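Local coordinates for NIF3-related protein (Bacillus cereus, PDB 2GX8) that is of unknown function but belongs to the NIF3 family, carries a two-zinc site, and has an additional domain thought to be regulatory, at residues C[26-37]-C[371-382]. Residues are numbered along the deposited sequence; the frame is centred on the assembly and turned at random.
Sequences SKIPNGHEIISL and LQEKVDAKKLNV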
loop_
_atom_site.group_PDB
_atom_site.type_symbol
_atom_site.label_atom_id
_atom_site.label_comp_id
_atom_site.label_asym_id
_atom_site.label_seq_id
_atom_site.Cartn_x
_atom_site.Cartn_y
_atom_site.Cartn_z
ATOM N N SER C 26 3.622 33.726 45.613
ATOM C CA SER C 26 3.150 32.757 44.580
ATOM C C SER C 26 2.878 33.427 43.234
ATOM O O SER C 26 2.331 34.535 43.167
ATOM C CB SER C 26 1.907 31.984 45.059
ATOM O OG SER C 26 2.253 30.998 46.027
ATOM N N LYS C 27 3.279 32.726 42.177
ATOM C CA LYS C 27 3.117 33.142 40.786
ATOM C C LYS C 27 1.976 32.357 40.096
ATOM O O LYS C 27 1.828 31.140 40.316
ATOM C CB LYS C 27 4.436 32.870 40.042
ATOM C CG LYS C 27 4.352 32.892 38.516
ATOM C CD LYS C 27 5.567 32.232 37.912
ATOM C CE LYS C 27 5.486 32.217 36.412
ATOM N NZ LYS C 27 6.728 31.622 35.865
ATOM N N ILE C 28 1.175 33.051 39.279
ATOM C CA ILE C 28 0.144 32.398 38.472
ATOM C C ILE C 28 0.856 32.018 37.176
ATOM O O ILE C 28 1.348 32.889 36.449
ATOM C CB ILE C 28 -1.069 33.303 38.167
ATOM C CG1 ILE C 28 -1.719 33.809 39.460
ATOM C CG2 ILE C 28 -2.094 32.551 37.341
ATOM C CD1 ILE C 28 -2.932 34.702 39.232
ATOM N N PRO C 29 0.934 30.712 36.896
ATOM C CA PRO C 29 1.649 30.212 35.737
ATOM C C PRO C 29 0.813 30.242 34.484
ATOM O O PRO C 29 -0.394 30.452 34.552
ATOM C CB PRO C 29 1.872 28.750 36.099
ATOM C CG PRO C 29 0.650 28.400 36.842
ATOM C CD PRO C 29 0.331 29.615 37.674
ATOM N N ASN C 30 1.461 30.035 33.347
ATOM C CA ASN C 30 0.733 29.931 32.111
ATOM C C ASN C 30 0.546 28.445 31.798
ATOM O O ASN C 30 1.079 27.593 32.507
ATOM C CB ASN C 30 1.391 30.743 30.982
ATOM C CG ASN C 30 2.698 30.158 30.501
ATOM O OD1 ASN C 30 2.981 28.985 30.686
ATOM N ND2 ASN C 30 3.486 30.976 29.838
ATOM N N GLY C 31 -0.217 28.124 30.765
ATOM C CA GLY C 31 -0.450 26.725 30.412
ATOM C C GLY C 31 0.818 25.938 30.123
ATOM O O GLY C 31 0.936 24.778 30.553
ATOM N N HIS C 32 1.776 26.580 29.442
ATOM C CA HIS C 32 3.029 25.937 29.031
ATOM C C HIS C 32 3.844 25.382 30.172
ATOM O O HIS C 32 4.437 24.310 30.053
ATOM C CB HIS C 32 3.924 26.887 28.255
ATOM C CG HIS C 32 3.396 27.272 26.915
ATOM N ND1 HIS C 32 3.078 26.343 25.950
ATOM C CD2 HIS C 32 3.222 28.487 26.345
ATOM C CE1 HIS C 32 2.671 26.971 24.860
ATOM N NE2 HIS C 32 2.760 28.272 25.069
ATOM N N GLU C 33 3.878 26.137 31.264
ATOM C CA GLU C 33 4.604 25.781 32.459
ATOM C C GLU C 33 3.978 24.563 33.087
ATOM O O GLU C 33 4.673 23.597 33.391
ATOM C CB GLU C 33 4.561 26.938 33.433
ATOM C CG GLU C 33 5.171 28.196 32.844
ATOM C CD GLU C 33 5.261 29.341 33.846
ATOM O OE1 GLU C 33 5.342 29.052 35.088
ATOM O OE2 GLU C 33 5.268 30.519 33.383
ATOM N N ILE C 34 2.667 24.613 33.285
ATOM C CA ILE C 34 1.931 23.476 33.846
ATOM C C ILE C 34 2.163 22.226 33.019
ATOM O O ILE C 34 2.567 21.195 33.535
ATOM C CB ILE C 34 0.439 23.809 33.937
ATOM C CG1 ILE C 34 0.295 24.999 34.896
ATOM C CG2 ILE C 34 -0.376 22.596 34.392
ATOM C CD1 ILE C 34 -1.077 25.546 35.013
ATOM N N ILE C 35 1.927 22.345 31.723
ATOM C CA ILE C 35 2.120 21.258 30.775
ATOM C C ILE C 35 3.549 20.747 30.818
ATOM O O ILE C 35 3.776 19.543 30.811
ATOM C CB ILE C 35 1.683 21.712 29.359
ATOM C CG1 ILE C 35 0.165 21.833 29.341
ATOM C CG2 ILE C 35 2.164 20.779 28.276
ATOM C CD1 ILE C 35 -0.531 20.618 29.898
ATOM N N SER C 36 4.506 21.662 30.923
ATOM C CA SER C 36 5.908 21.285 30.990
ATOM C C SER C 36 6.204 20.472 32.257
ATOM O O SER C 36 7.078 19.615 32.248
ATOM C CB SER C 36 6.805 22.512 30.914
ATOM O OG SER C 36 8.119 22.124 30.613
ATOM N N LEU C 37 5.464 20.735 33.331
ATOM C CA LEU C 37 5.612 19.981 34.581
ATOM C C LEU C 37 4.861 18.659 34.549
ATOM O O LEU C 37 5.183 17.745 35.308
ATOM C CB LEU C 37 5.146 20.797 35.787
ATOM C CG LEU C 37 6.063 21.937 36.250
ATOM C CD1 LEU C 37 5.438 22.692 37.412
ATOM C CD2 LEU C 37 7.436 21.396 36.660
ATOM N N LEU C 371 0.241 15.860 39.988
ATOM C CA LEU C 371 0.387 17.216 39.452
ATOM C C LEU C 371 0.277 18.314 40.510
ATOM O O LEU C 371 1.056 19.260 40.480
ATOM C CB LEU C 371 -0.557 17.480 38.265
ATOM C CG LEU C 371 -0.290 18.762 37.455
ATOM C CD1 LEU C 371 1.105 18.731 36.809
ATOM C CD2 LEU C 371 -1.363 19.041 36.405
ATOM N N GLN C 372 -0.666 18.202 41.444
ATOM C CA GLN C 372 -0.774 19.197 42.519
ATOM C C GLN C 372 0.554 19.265 43.280
ATOM O O GLN C 372 1.028 20.334 43.634
ATOM C CB GLN C 372 -1.876 18.824 43.502
ATOM C CG GLN C 372 -2.207 19.915 44.495
ATOM C CD GLN C 372 -2.954 21.079 43.864
ATOM O OE1 GLN C 372 -2.423 22.188 43.762
ATOM N NE2 GLN C 372 -4.182 20.824 43.409
ATOM N N GLU C 373 1.145 18.102 43.517
ATOM C CA GLU C 373 2.413 17.943 44.222
ATOM C C GLU C 373 3.552 18.710 43.517
ATOM O O GLU C 373 4.349 19.386 44.178
ATOM C CB GLU C 373 2.695 16.438 44.303
ATOM C CG GLU C 373 3.690 15.936 45.318
ATOM C CD GLU C 373 3.628 14.407 45.487
ATOM O OE1 GLU C 373 2.603 13.771 45.131
ATOM O OE2 GLU C 373 4.613 13.843 46.002
ATOM N N LYS C 374 3.611 18.626 42.185
ATOM C CA LYS C 374 4.641 19.317 41.388
ATOM C C LYS C 374 4.459 20.832 41.361
ATOM O O LYS C 374 5.432 21.580 41.410
ATOM C CB LYS C 374 4.650 18.815 39.938
ATOM C CG LYS C 374 4.909 17.311 39.744
ATOM C CD LYS C 374 6.372 16.886 39.923
ATOM C CE LYS C 374 7.232 17.423 38.793
ATOM N NZ LYS C 374 8.592 16.836 38.814
ATOM N N VAL C 375 3.212 21.282 41.262
ATOM C CA VAL C 375 2.937 22.713 41.200
ATOM C C VAL C 375 3.096 23.344 42.573
ATOM O O VAL C 375 3.296 24.558 42.678
ATOM C CB VAL C 375 1.545 23.069 40.531
ATOM C CG1 VAL C 375 1.380 22.318 39.228
ATOM C CG2 VAL C 375 0.349 22.786 41.440
ATOM N N ASP C 376 3.015 22.525 43.623
ATOM C CA ASP C 376 3.206 23.029 44.988
ATOM C C ASP C 376 4.693 23.119 45.299
ATOM O O ASP C 376 5.135 24.044 45.992
ATOM C CB ASP C 376 2.456 22.186 46.026
ATOM C CG ASP C 376 0.945 22.244 45.837
ATOM O OD1 ASP C 376 0.482 23.028 44.977
ATOM O OD2 ASP C 376 0.214 21.491 46.523
ATOM N N ALA C 377 5.456 22.171 44.756
ATOM C CA ALA C 377 6.909 22.154 44.913
ATOM C C ALA C 377 7.543 23.372 44.218
ATOM O O ALA C 377 8.636 23.814 44.587
ATOM C CB ALA C 377 7.499 20.842 44.367
ATOM N N LYS C 378 6.841 23.926 43.230
ATOM C CA LYS C 378 7.352 25.081 42.491
ATOM C C LYS C 378 6.615 26.401 42.729
ATOM O O LYS C 378 6.596 27.268 41.860
ATOM C CB LYS C 378 7.534 24.748 41.005
ATOM C CG LYS C 378 8.695 23.794 40.811
ATOM C CD LYS C 378 9.007 23.461 39.375
ATOM C CE LYS C 378 10.251 22.578 39.354
ATOM N NZ LYS C 378 10.653 22.168 37.990
ATOM N N LYS C 379 6.020 26.526 43.915
ATOM C CA LYS C 379 5.363 27.755 44.393
ATOM C C LYS C 379 4.238 28.307 43.528
ATOM O O LYS C 379 3.795 29.436 43.760
ATOM C CB LYS C 379 6.391 28.894 44.588
ATOM C CG LYS C 379 7.710 28.607 45.360
ATOM C CD LYS C 379 7.583 28.353 46.878
ATOM C CE LYS C 379 7.312 26.879 47.237
ATOM N NZ LYS C 379 7.385 26.618 48.711
ATOM N N LEU C 380 3.786 27.525 42.548
ATOM C CA LEU C 380 2.748 27.945 41.598
ATOM C C LEU C 380 1.360 28.010 42.185
ATOM O O LEU C 380 0.937 27.132 42.937
ATOM C CB LEU C 380 2.739 27.049 40.360
ATOM C CG LEU C 380 3.981 27.188 39.493
ATOM C CD1 LEU C 380 3.879 26.297 38.279
ATOM C CD2 LEU C 380 4.159 28.646 39.084
ATOM N N ASN C 381 0.647 29.057 41.813
ATOM C CA ASN C 381 -0.680 29.295 42.327
ATOM C C ASN C 381 -1.737 28.692 41.394
ATOM O O ASN C 381 -2.425 29.415 40.664
ATOM C CB ASN C 381 -0.876 30.802 42.518
ATOM C CG ASN C 381 -2.150 31.142 43.261
ATOM O OD1 ASN C 381 -2.977 30.275 43.531
ATOM N ND2 ASN C 381 -2.311 32.418 43.603
ATOM N N VAL C 382 -1.833 27.359 41.424
ATOM C CA VAL C 382 -2.798 26.609 40.614
ATOM C C VAL C 382 -3.473 25.544 41.462
ATOM O O VAL C 382 -2.819 24.845 42.233
ATOM C CB VAL C 382 -2.167 25.813 39.428
ATOM C CG1 VAL C 382 -3.238 25.521 38.394
ATOM C CG2 VAL C 382 -1.070 26.560 38.751
#
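L37 reaches across to L380, the two leucines meeting tip to tip with CD1 of L37 4.0 Å from CD1 of L380, while the extended chain of K378 crosses L37, its CD against L37 CD2. The frame is a helix–helix packing in the NIF3 fold: the axes of helices 31-37 and 371-377 approach to 10.4 Å at 119°, and a Schellman motif ends the second, with weak bonds from L380 N to V375 O and from K379 N to D376 O. K379, with positive phi, is its C-prime residue and turns the chain so that 380-382 runs beside 26-29. There the N-H of N381 gives a nearly straight bond to K27 O (2.8 Å, 166° at the hydrogen), although it lies tilted from the carbonyl plane. The hydroxyl of S26 donates to K379 O over 3.2 Å, from above the plane of that carbonyl.

P29 packs against L380, its CB 3.8 Å from CD2 of the leucine. Deeper in, I34 meets V382 end on, CD1 to CG2, and its CG2, anti to the backbone N, faces L371 CD2. I34 and V382 also touch V67 of strand 66-70, and L371 touches I384 of strand 383-386, so the interface packs onto the parallel part of the sheet. K27 runs extended alongside L380, pointing the same way, and ends in a salt bridge to E33, whose component hydrogen bonds are weak. N30 is the N-cap residue of helix 31-37: its OD1 accepts the N-H of E33 at 3.0 Å, with E33 N almost in line with the C=O bond of the N30 side chain (176°).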